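Local atomic coordinates of phosphoacetylglucosamine mutase (Aspergillus lentulus, PDB entry 5O9X), a protein that interconverts N-acetylglucosamine 6-phosphate and N-acetylglucosamine 1-phosphate, probably by way of a bisphosphorylated sugar intermediate, on the route to UDP-N-acetylglucosamine. Residues 31-36 and 66-71; 25-30 and 78-83; 266-271 and 299-304. The protein carries 1 engineered substitution. All blocks are in the same frame, centred on the assembly; numbering follows the deposited sequence.

How the contacts relate
Contacts 1 and 2 form one neighbourhood, with centres 10 Å apart and both touching the bound glucose 1,6-bisphosphate. Contact 1 grips the phosphate on C1 of the sugar, while Thr29 of contact 2 reaches the phosphate on C6, so the two bear on opposite ends of one ligand. They share a sheet: strands 32-35 and 75-81 are neighbours, and Phe32 O lies 3.0 Å from Val78 N, a probable hydrogen bond. Along the chain, contact 1 is nested inside the loop that contact 2 closes. Strand 301-304 of contact 3 belongs to another sheet, and this contact does not bind the ligand; its centre is about 26 Å from that of contact 1 and about 32 Å from that of contact 2.

Contact 1: residues 31-36 and 66-71. Unlike the reference sequence in segment 31-36: Lys35 (reference Arg). Engineered in segment 66-71: Ala69 (natural residue Ser). With G16 (1,6-di-O-phosphono-alpha-D-glucopyranose), chain B.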
loop_
_atom_site.group_PDB
_atom_site.type_symbol
_atom_site.label_atom_id
_atom_site.label_comp_id
_atom_site.label_asym_id
_atom_site.label_seq_id
_atom_site.Cartn_x
_atom_site.Cartn_y
_atom_site.Cartn_z
ATOM N N GLY A 31 -7.624 6.774 -4.357
ATOM C CA GLY A 31 -8.125 6.879 -5.749
ATOM C C GLY A 31 -9.585 6.488 -5.738
ATOM O O GLY A 31 -10.048 5.874 -4.754
ATOM N N PHE A 32 -10.320 6.796 -6.807
ATOM C CA PHE A 32 -11.726 6.503 -6.867
ATOM C C PHE A 32 -11.938 4.994 -6.673
ATOM O O PHE A 32 -11.200 4.187 -7.259
ATOM C CB PHE A 32 -12.288 6.908 -8.226
ATOM C CG PHE A 32 -12.112 8.390 -8.528
ATOM C CD1 PHE A 32 -12.899 9.354 -7.874
ATOM C CD2 PHE A 32 -11.140 8.801 -9.445
ATOM C CE1 PHE A 32 -12.689 10.712 -8.130
ATOM C CE2 PHE A 32 -10.943 10.169 -9.725
ATOM C CZ PHE A 32 -11.743 11.116 -9.074
ATOM N N ARG A 33 -12.918 4.652 -5.854
ATOM C CA ARG A 33 -13.203 3.272 -5.545
ATOM C C ARG A 33 -14.666 3.128 -5.148
ATOM O O ARG A 33 -15.157 3.872 -4.300
ATOM C CB ARG A 33 -12.296 2.871 -4.348
ATOM C CG ARG A 33 -12.219 1.370 -4.219
ATOM C CD ARG A 33 -11.162 1.056 -3.164
ATOM N NE ARG A 33 -9.771 1.308 -3.555
ATOM C CZ ARG A 33 -8.736 0.923 -2.730
ATOM N NH1 ARG A 33 -9.000 0.179 -1.614
ATOM N NH2 ARG A 33 -7.447 1.124 -3.059
ATOM N N MET A 34 -15.369 2.173 -5.727
ATOM C CA MET A 34 -16.795 2.064 -5.516
ATOM C C MET A 34 -17.299 0.795 -6.167
ATOM O O MET A 34 -16.504 0.085 -6.821
ATOM C CB MET A 34 -17.513 3.282 -6.146
ATOM C CG MET A 34 -17.375 3.333 -7.652
ATOM S SD MET A 34 -17.599 5.001 -8.314
ATOM C CE MET A 34 -16.156 5.944 -7.811
ATOM N N LYS A 35 -18.614 0.536 -6.050
ATOM C CA LYS A 35 -19.210 -0.599 -6.768
ATOM C C LYS A 35 -18.925 -0.436 -8.265
ATOM O O LYS A 35 -19.087 0.658 -8.821
ATOM C CB LYS A 35 -20.723 -0.818 -6.444
ATOM C CG LYS A 35 -21.168 -2.242 -6.701
ATOM C CD LYS A 35 -22.606 -2.460 -6.251
ATOM C CE LYS A 35 -23.275 -3.598 -7.029
ATOM N NZ LYS A 35 -24.429 -4.071 -6.197
ATOM N N ALA A 36 -18.506 -1.535 -8.909
ATOM C CA ALA A 36 -17.913 -1.469 -10.267
ATOM C C ALA A 36 -18.929 -0.976 -11.287
ATOM O O ALA A 36 -18.533 -0.380 -12.293
ATOM C CB ALA A 36 -17.364 -2.812 -10.695
ATOM N N VAL A 66 -6.032 -0.425 -12.402
ATOM C CA VAL A 66 -7.464 -0.598 -12.187
ATOM C C VAL A 66 -7.618 -1.718 -11.111
ATOM O O VAL A 66 -7.357 -2.877 -11.384
ATOM C CB VAL A 66 -8.204 -0.972 -13.472
ATOM C CG1 VAL A 66 -9.717 -1.215 -13.173
ATOM C CG2 VAL A 66 -7.964 0.171 -14.511
ATOM N N THR A 67 -7.985 -1.318 -9.881
ATOM C CA THR A 67 -8.100 -2.251 -8.812
ATOM C C THR A 67 -8.880 -1.525 -7.710
ATOM O O THR A 67 -8.842 -0.299 -7.593
ATOM C CB THR A 67 -6.655 -2.655 -8.242
ATOM O OG1 THR A 67 -6.850 -3.594 -7.199
ATOM C CG2 THR A 67 -5.883 -1.444 -7.623
ATOM N N ALA A 68 -9.576 -2.311 -6.913
ATOM C CA ALA A 68 -10.039 -1.870 -5.585
ATOM C C ALA A 68 -9.290 -2.594 -4.425
ATOM O O ALA A 68 -9.739 -2.500 -3.279
ATOM C CB ALA A 68 -11.566 -1.985 -5.452
ATOM N N ALA A 69 -8.147 -3.270 -4.727
ATOM C CA ALA A 69 -7.134 -3.675 -3.653
ATOM C C ALA A 69 -7.736 -4.583 -2.550
ATOM O O ALA A 69 -8.115 -5.707 -2.872
ATOM C CB ALA A 69 -6.538 -2.413 -3.059
ATOM N N HIS A 70 -7.925 -4.108 -1.286
ATOM C CA HIS A 70 -8.470 -4.950 -0.214
ATOM C C HIS A 70 -10.004 -5.100 -0.285
ATOM O O HIS A 70 -10.581 -5.974 0.420
ATOM C CB HIS A 70 -8.143 -4.351 1.214
ATOM C CG HIS A 70 -9.091 -3.295 1.665
ATOM N ND1 HIS A 70 -8.910 -1.953 1.342
ATOM C CD2 HIS A 70 -10.235 -3.358 2.393
ATOM C CE1 HIS A 70 -9.899 -1.244 1.868
ATOM N NE2 HIS A 70 -10.712 -2.078 2.508
ATOM N N ASN A 71 -10.663 -4.233 -1.071
ATOM C CA ASN A 71 -12.165 -4.224 -1.149
ATOM C C ASN A 71 -12.810 -5.546 -1.638
ATOM O O ASN A 71 -12.174 -6.344 -2.372
ATOM C CB ASN A 71 -12.714 -3.077 -2.017
ATOM C CG ASN A 71 -12.507 -1.693 -1.350
ATOM O OD1 ASN A 71 -11.460 -1.431 -0.767
ATOM N ND2 ASN A 71 -13.504 -0.816 -1.487
HETATM C C1 G16 B . -5.787 1.806 0.939
HETATM C C2 G16 B . -4.601 2.739 1.167
HETATM C C3 G16 B . -4.002 2.505 2.591
HETATM C C4 G16 B . -5.010 2.644 3.718
HETATM C C5 G16 B . -6.160 1.686 3.438
HETATM C C6 G16 B . -7.383 1.896 4.300
HETATM O O1 G16 B . -5.326 0.452 0.988
HETATM O O2 G16 B . -3.561 2.632 0.147
HETATM O O3 G16 B . -2.916 3.335 2.706
HETATM O O4 G16 B . -4.488 2.305 5.077
HETATM O O5 G16 B . -6.743 1.918 2.134
HETATM O O6 G16 B . -7.858 3.296 4.052
HETATM P P G16 B . -9.232 3.785 4.761
HETATM O O1P G16 B . -9.146 3.474 6.273
HETATM O O2P G16 B . -10.394 2.961 4.156
HETATM O O3P G16 B . -9.457 5.269 4.399
HETATM P "P'" G16 B . -5.484 -0.587 -0.269
HETATM O O1X G16 B . -5.310 0.226 -1.580
HETATM O O2X G16 B . -6.964 -1.090 -0.258
HETATM O O3X G16 B . -4.600 -1.760 -0.018
#
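Arg33 and Asn71 meet through a hydrogen bond from NH1 of Arg33 to OD1 of Asn71 (3.1 Å), with the donor above the amide plane, 47° out of it. The two flat groups are nearly perpendicular, at 81°. The two terminal nitrogens also bind the C1 phosphate of G16: NH1 of Arg33 reaches O2X at 2.8 Å and NH2 of Arg33 holds O1X at 2.7 Å, each bond close to straight. O2X is gripped again by ND1 of His70 (2.7 Å), with that oxygen at the edge of the imidazole, in its plane, and weakly by the backbone N of His70.

A bend at chi3 (-71°) places one guanidinium face of Arg33 against O of Ala68, which accepts instead from N of Asn71; CG of Arg33 rests against CB of Ala68 at 3.6 Å. In the second shell, Glu510 takes NE2 of His70 and Asp75 takes ND2 of Asn71. Thr67 OG1, bonded to Asp133, accepts from N of Ala69 in an ST turn, overlapped by a type II' turn from Ala68 to Asn71. Ala69 is engineered; the natural residue is serine, and by family this is the phosphoserine position of the Thr-Ala-Ser-His-Asn active-site loop characteristic of alpha-D-phosphohexomutases.

Contact 2: residues 25-30 and 78-83. With G16 (1,6-di-O-phosphono-alpha-D-glucopyranose), chain B.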
loop_
_atom_site.group_PDB
_atom_site.type_symbol
_atom_site.label_atom_id
_atom_site.label_comp_id
_atom_site.label_asym_id
_atom_site.label_seq_id
_atom_site.Cartn_x
_atom_site.Cartn_y
_atom_site.Cartn_z
ATOM N N PHE A 25 -18.557 11.899 -6.819
ATOM C CA PHE A 25 -17.365 11.064 -6.677
ATOM C C PHE A 25 -16.270 11.802 -5.911
ATOM O O PHE A 25 -16.163 13.008 -6.003
ATOM C CB PHE A 25 -16.861 10.634 -8.058
ATOM C CG PHE A 25 -17.907 9.977 -8.881
ATOM C CD1 PHE A 25 -18.362 8.690 -8.564
ATOM C CD2 PHE A 25 -18.463 10.644 -9.999
ATOM C CE1 PHE A 25 -19.333 8.062 -9.336
ATOM C CE2 PHE A 25 -19.466 10.015 -10.756
ATOM C CZ PHE A 25 -19.891 8.724 -10.436
ATOM N N GLN A 26 -15.507 11.075 -5.092
ATOM C CA GLN A 26 -14.410 11.684 -4.368
ATOM C C GLN A 26 -13.176 10.795 -4.545
ATOM O O GLN A 26 -13.308 9.569 -4.652
ATOM C CB GLN A 26 -14.779 11.888 -2.890
ATOM C CG GLN A 26 -15.484 10.672 -2.295
ATOM C CD GLN A 26 -15.747 10.752 -0.778
ATOM O OE1 GLN A 26 -16.647 11.489 -0.327
ATOM N NE2 GLN A 26 -14.972 9.956 0.017
ATOM N N TYR A 27 -11.992 11.396 -4.540
ATOM C CA TYR A 27 -10.755 10.638 -4.770
ATOM C C TYR A 27 -10.424 9.650 -3.593
ATOM O O TYR A 27 -9.920 8.545 -3.813
ATOM C CB TYR A 27 -9.607 11.607 -5.052
ATOM C CG TYR A 27 -8.400 10.967 -5.678
ATOM C CD1 TYR A 27 -8.315 10.813 -7.086
ATOM C CD2 TYR A 27 -7.324 10.531 -4.881
ATOM C CE1 TYR A 27 -7.199 10.246 -7.650
ATOM C CE2 TYR A 27 -6.164 9.981 -5.460
ATOM C CZ TYR A 27 -6.117 9.833 -6.832
ATOM O OH TYR A 27 -5.029 9.254 -7.471
ATOM N N GLY A 28 -10.733 10.037 -2.367
ATOM C CA GLY A 28 -10.601 9.089 -1.229
ATOM C C GLY A 28 -9.133 8.901 -0.844
ATOM O O GLY A 28 -8.234 9.680 -1.234
ATOM N N THR A 29 -8.886 7.857 -0.095
ATOM C CA THR A 29 -7.556 7.616 0.462
ATOM C C THR A 29 -6.561 7.274 -0.651
ATOM O O THR A 29 -5.367 7.691 -0.578
ATOM C CB THR A 29 -7.683 6.433 1.447
ATOM O OG1 THR A 29 -8.597 6.796 2.486
ATOM C CG2 THR A 29 -6.344 6.118 2.134
ATOM N N ALA A 30 -7.002 6.421 -1.593
ATOM C CA ALA A 30 -6.101 5.851 -2.645
ATOM C C ALA A 30 -6.627 5.971 -4.095
ATOM O O ALA A 30 -6.121 5.282 -4.970
ATOM C CB ALA A 30 -5.807 4.362 -2.333
ATOM N N VAL A 78 -9.636 3.030 -9.479
ATOM C CA VAL A 78 -8.566 3.442 -10.427
ATOM C C VAL A 78 -7.658 4.368 -9.705
ATOM O O VAL A 78 -8.132 5.444 -9.248
ATOM C CB VAL A 78 -9.076 4.259 -11.656
ATOM C CG1 VAL A 78 -8.144 4.095 -12.802
ATOM C CG2 VAL A 78 -10.423 3.839 -12.112
ATOM N N LYS A 79 -6.407 3.899 -9.571
ATOM C CA LYS A 79 -5.241 4.622 -8.999
ATOM C C LYS A 79 -4.245 5.231 -10.004
ATOM O O LYS A 79 -3.722 4.494 -10.874
ATOM C CB LYS A 79 -4.436 3.620 -8.211
ATOM C CG LYS A 79 -3.756 4.352 -7.088
ATOM C CD LYS A 79 -3.042 3.424 -6.155
ATOM C CE LYS A 79 -1.705 3.045 -6.735
ATOM N NZ LYS A 79 -1.010 2.273 -5.678
ATOM N N LEU A 80 -3.942 6.529 -9.880
ATOM C CA LEU A 80 -2.882 7.126 -10.722
ATOM C C LEU A 80 -1.429 7.016 -10.150
ATOM O O LEU A 80 -1.199 7.138 -8.942
ATOM C CB LEU A 80 -3.241 8.530 -11.133
ATOM C CG LEU A 80 -4.462 8.438 -12.047
ATOM C CD1 LEU A 80 -5.665 9.116 -11.380
ATOM C CD2 LEU A 80 -4.079 9.077 -13.368
ATOM N N VAL A 81 -0.476 6.802 -11.040
ATOM C CA VAL A 81 0.940 6.597 -10.690
ATOM C C VAL A 81 1.780 7.652 -11.435
ATOM O O VAL A 81 1.785 7.682 -12.642
ATOM C CB VAL A 81 1.473 5.169 -11.046
ATOM C CG1 VAL A 81 2.930 4.993 -10.517
ATOM C CG2 VAL A 81 0.564 4.107 -10.425
ATOM N N ASP A 82 2.523 8.456 -10.680
ATOM C CA ASP A 82 3.376 9.536 -11.246
ATOM C C ASP A 82 4.714 8.914 -11.704
ATOM O O ASP A 82 5.027 7.729 -11.378
ATOM C CB ASP A 82 3.586 10.648 -10.214
ATOM C CG ASP A 82 2.691 11.880 -10.434
ATOM O OD1 ASP A 82 2.110 12.054 -11.493
ATOM O OD2 ASP A 82 2.580 12.742 -9.523
ATOM N N PRO A 83 5.563 9.717 -12.387
ATOM C CA PRO A 83 6.633 9.075 -13.143
ATOM C C PRO A 83 7.640 8.248 -12.364
ATOM O O PRO A 83 8.220 7.358 -12.969
ATOM C CB PRO A 83 7.359 10.294 -13.800
ATOM C CG PRO A 83 6.160 11.199 -14.093
ATOM C CD PRO A 83 5.491 11.173 -12.726
HETATM C C1 G16 B . -5.787 1.806 0.939
HETATM C C2 G16 B . -4.601 2.739 1.167
HETATM C C3 G16 B . -4.002 2.505 2.591
HETATM C C4 G16 B . -5.010 2.644 3.718
HETATM C C5 G16 B . -6.160 1.686 3.438
HETATM C C6 G16 B . -7.383 1.896 4.300
HETATM O O1 G16 B . -5.326 0.452 0.988
HETATM O O2 G16 B . -3.561 2.632 0.147
HETATM O O3 G16 B . -2.916 3.335 2.706
HETATM O O4 G16 B . -4.488 2.305 5.077
HETATM O O5 G16 B . -6.743 1.918 2.134
HETATM O O6 G16 B . -7.858 3.296 4.052
HETATM P P G16 B . -9.232 3.785 4.761
HETATM O O1P G16 B . -9.146 3.474 6.273
HETATM O O2P G16 B . -10.394 2.961 4.156
HETATM O O3P G16 B . -9.457 5.269 4.399
HETATM P "P'" G16 B . -5.484 -0.587 -0.269
HETATM O O1X G16 B . -5.310 0.226 -1.580
HETATM O O2X G16 B . -6.964 -1.090 -0.258
HETATM O O3X G16 B . -4.600 -1.760 -0.018
HETATM O O HOH W 1 -2.745 8.374 -6.901
#
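The Tyr27 ring meets Leu80 along its edge: CD1 of Leu80 lies near the ring plane, 4.2 Å from CE1 of Tyr27, and the two side chains approach at a slant. A water lies in the ring plane beyond the hydroxyl, 2.5 Å from OH of Tyr27; it donates to O of Leu80 at 2.8 Å, joining the loop to the strand where no direct hydrogen bond does. The ring of Phe32 packs edge-to-face with Tyr27, and helix 91-101 supplies further neighbours. A first torsion of -164° swings the phenol of Tyr27 away from its own backbone N and across to the strand. There its OH stops 3.8 Å from N of Leu80, too far to satisfy that buried amide, which has no partner.

The other touch is a van der Waals contact of a carbonyl oxygen with a methylene, not a hydrogen bond: O of Ala30 lies 3.3 Å from CG of Lys79, whose chain runs on to Thr164 and His168. Nearby, OG1 of Thr29 donates to O3P of G16 at 2.6 Å, on the C6 phosphate. The contact joins the loop that carries Thr29 to strand 75-81 in the mixed sheet of the first alpha/beta/alpha domain of a phosphohexomutase.

Contact 3: residues 266-271 and 299-304; sequences QRAPPS and NVFRLL
Phe301 lays one face of its ring against the main chain of residues 266-268, and CA of Arg267 stands 3.6 Å above the ring plane, over its centre. This van der Waals contact of ring with peptide backbone is the main one. To one side of that point C of Gln266 comes within 3.4 Å of CE2 of Phe301, and to the other N of Ala268 is equally near CE1 of Phe301. The ring is brought there by its first torsion, which sets CG anti to the backbone N (chi1 169°), and by a CB that points at the loop.

Apolar side-chain contact is slight. CB of Ala268 lies 4.1 Å from CD1 of Phe301, and Val262 of helix 259-265 adds to the surroundings of the same ring.

No hydrogen bond crosses; the polar groups find partners within their own segment or beyond both. CB of Arg267 points away from the strand, and NE of Arg267 makes a weak bond to O of Ala268 (3.4 Å, 133°). NE2 of Gln266 is bonded to Ser458, while Arg302, on the reverse side of the strand from Phe301, pairs with Asp296.

Gln266, with a positive phi of 52°, is where the chain leaves helix 259-265. The contact thus lays the helix-exit loop over strand 301-304, an edge strand of a mixed five-stranded sheet, in the alpha/beta architecture of phosphohexomutase domain II.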
loop_
_atom_site.group_PDB
_atom_site.type_symbol
_atom_site.label_atom_id
_atom_site.label_comp_id
_atom_site.label_asym_id
_atom_site.label_seq_id
_atom_site.Cartn_x
_atom_site.Cartn_y
_atom_site.Cartn_z
ATOM N N GLN A 266 -8.369 -10.762 13.191
ATOM C CA GLN A 266 -7.331 -11.312 14.101
ATOM C C GLN A 266 -7.418 -12.838 14.254
ATOM O O GLN A 266 -7.508 -13.368 15.385
ATOM C CB GLN A 266 -7.326 -10.629 15.494
ATOM C CG GLN A 266 -7.031 -9.113 15.362
ATOM C CD GLN A 266 -6.804 -8.365 16.696
ATOM O OE1 GLN A 266 -6.654 -8.962 17.734
ATOM N NE2 GLN A 266 -6.737 -7.040 16.642
ATOM N N ARG A 267 -7.322 -13.518 13.120
ATOM C CA ARG A 267 -7.431 -14.993 13.063
ATOM C C ARG A 267 -6.944 -15.389 11.684
ATOM O O ARG A 267 -6.942 -14.549 10.724
ATOM C CB ARG A 267 -8.885 -15.454 13.326
ATOM C CG ARG A 267 -9.898 -15.039 12.257
ATOM C CD ARG A 267 -11.268 -15.730 12.420
ATOM N NE ARG A 267 -11.015 -17.148 12.140
ATOM C CZ ARG A 267 -11.921 -18.124 12.031
ATOM N NH1 ARG A 267 -13.212 -17.884 12.175
ATOM N NH2 ARG A 267 -11.501 -19.353 11.756
ATOM N N ALA A 268 -6.565 -16.659 11.552
ATOM C CA ALA A 268 -6.136 -17.174 10.262
ATOM C C ALA A 268 -7.353 -17.373 9.374
ATOM O O ALA A 268 -8.444 -17.494 9.886
ATOM C CB ALA A 268 -5.363 -18.479 10.416
ATOM N N PRO A 269 -7.148 -17.460 8.043
ATOM C CA PRO A 269 -8.286 -17.767 7.195
ATOM C C PRO A 269 -8.922 -19.121 7.660
ATOM O O PRO A 269 -8.195 -20.023 7.980
ATOM C CB PRO A 269 -7.662 -17.939 5.805
ATOM C CG PRO A 269 -6.391 -17.109 5.816
ATOM C CD PRO A 269 -5.893 -17.255 7.260
ATOM N N PRO A 270 -10.251 -19.223 7.706
ATOM C CA PRO A 270 -10.852 -20.527 8.187
ATOM C C PRO A 270 -10.439 -21.760 7.346
ATOM O O PRO A 270 -10.421 -22.835 7.884
ATOM C CB PRO A 270 -12.345 -20.323 8.041
ATOM C CG PRO A 270 -12.560 -18.889 7.625
ATOM C CD PRO A 270 -11.259 -18.198 7.393
ATOM N N SER A 271 -10.093 -21.593 6.064
ATOM C CA SER A 271 -9.580 -22.698 5.212
ATOM C C SER A 271 -8.094 -23.025 5.424
ATOM O O SER A 271 -7.549 -23.935 4.768
ATOM C CB SER A 271 -9.774 -22.349 3.721
ATOM O OG SER A 271 -8.864 -21.314 3.349
ATOM N N ASN A 299 -1.019 -23.771 20.347
ATOM C CA ASN A 299 -2.084 -23.708 19.348
ATOM C C ASN A 299 -2.863 -22.384 19.387
ATOM O O ASN A 299 -4.069 -22.372 19.110
ATOM C CB ASN A 299 -3.029 -24.955 19.404
ATOM C CG ASN A 299 -3.768 -25.208 18.085
ATOM O OD1 ASN A 299 -3.251 -24.968 16.984
ATOM N ND2 ASN A 299 -4.983 -25.729 18.190
ATOM N N VAL A 300 -2.207 -21.268 19.731
ATOM C CA VAL A 300 -2.905 -19.945 19.753
ATOM C C VAL A 300 -2.393 -19.109 18.563
ATOM O O VAL A 300 -1.201 -19.005 18.369
ATOM C CB VAL A 300 -2.700 -19.136 21.099
ATOM C CG1 VAL A 300 -3.384 -17.767 21.067
ATOM C CG2 VAL A 300 -3.090 -19.934 22.372
ATOM N N PHE A 301 -3.314 -18.506 17.805
ATOM C CA PHE A 301 -3.001 -17.635 16.671
ATOM C C PHE A 301 -2.295 -16.392 17.180
ATOM O O PHE A 301 -2.796 -15.741 18.144
ATOM C CB PHE A 301 -4.338 -17.216 15.926
ATOM C CG PHE A 301 -4.150 -16.119 14.918
ATOM C CD1 PHE A 301 -3.748 -16.418 13.591
ATOM C CD2 PHE A 301 -4.280 -14.775 15.305
ATOM C CE1 PHE A 301 -3.563 -15.384 12.638
ATOM C CE2 PHE A 301 -4.111 -13.764 14.361
ATOM C CZ PHE A 301 -3.728 -14.060 13.050
ATOM N N ARG A 302 -1.200 -16.009 16.531
ATOM C CA ARG A 302 -0.458 -14.776 16.876
ATOM C C ARG A 302 -0.205 -13.997 15.595
ATOM O O ARG A 302 0.246 -14.543 14.610
ATOM C CB ARG A 302 0.918 -15.072 17.500
ATOM C CG ARG A 302 0.837 -16.055 18.688
ATOM C CD ARG A 302 0.023 -15.424 19.850
ATOM N NE ARG A 302 0.006 -16.306 21.014
ATOM C CZ ARG A 302 -0.556 -15.985 22.187
ATOM N NH1 ARG A 302 -1.205 -14.817 22.350
ATOM N NH2 ARG A 302 -0.497 -16.881 23.187
ATOM N N LEU A 303 -0.477 -12.724 15.659
ATOM C CA LEU A 303 -0.445 -11.881 14.479
ATOM C C LEU A 303 0.837 -11.078 14.460
ATOM O O LEU A 303 1.217 -10.519 15.481
ATOM C CB LEU A 303 -1.658 -10.883 14.496
ATOM C CG LEU A 303 -1.688 -9.815 13.371
ATOM C CD1 LEU A 303 -1.776 -10.462 11.971
ATOM C CD2 LEU A 303 -2.826 -8.801 13.722
ATOM N N LEU A 304 1.490 -11.005 13.282
ATOM C CA LEU A 304 2.673 -10.182 13.103
ATOM C C LEU A 304 2.376 -9.203 12.030
ATOM O O LEU A 304 2.689 -9.476 10.870
ATOM C CB LEU A 304 3.975 -10.956 12.802
ATOM C CG LEU A 304 4.363 -11.964 13.940
ATOM C CD1 LEU A 304 5.133 -13.204 13.374
ATOM C CD2 LEU A 304 5.162 -11.246 14.997
#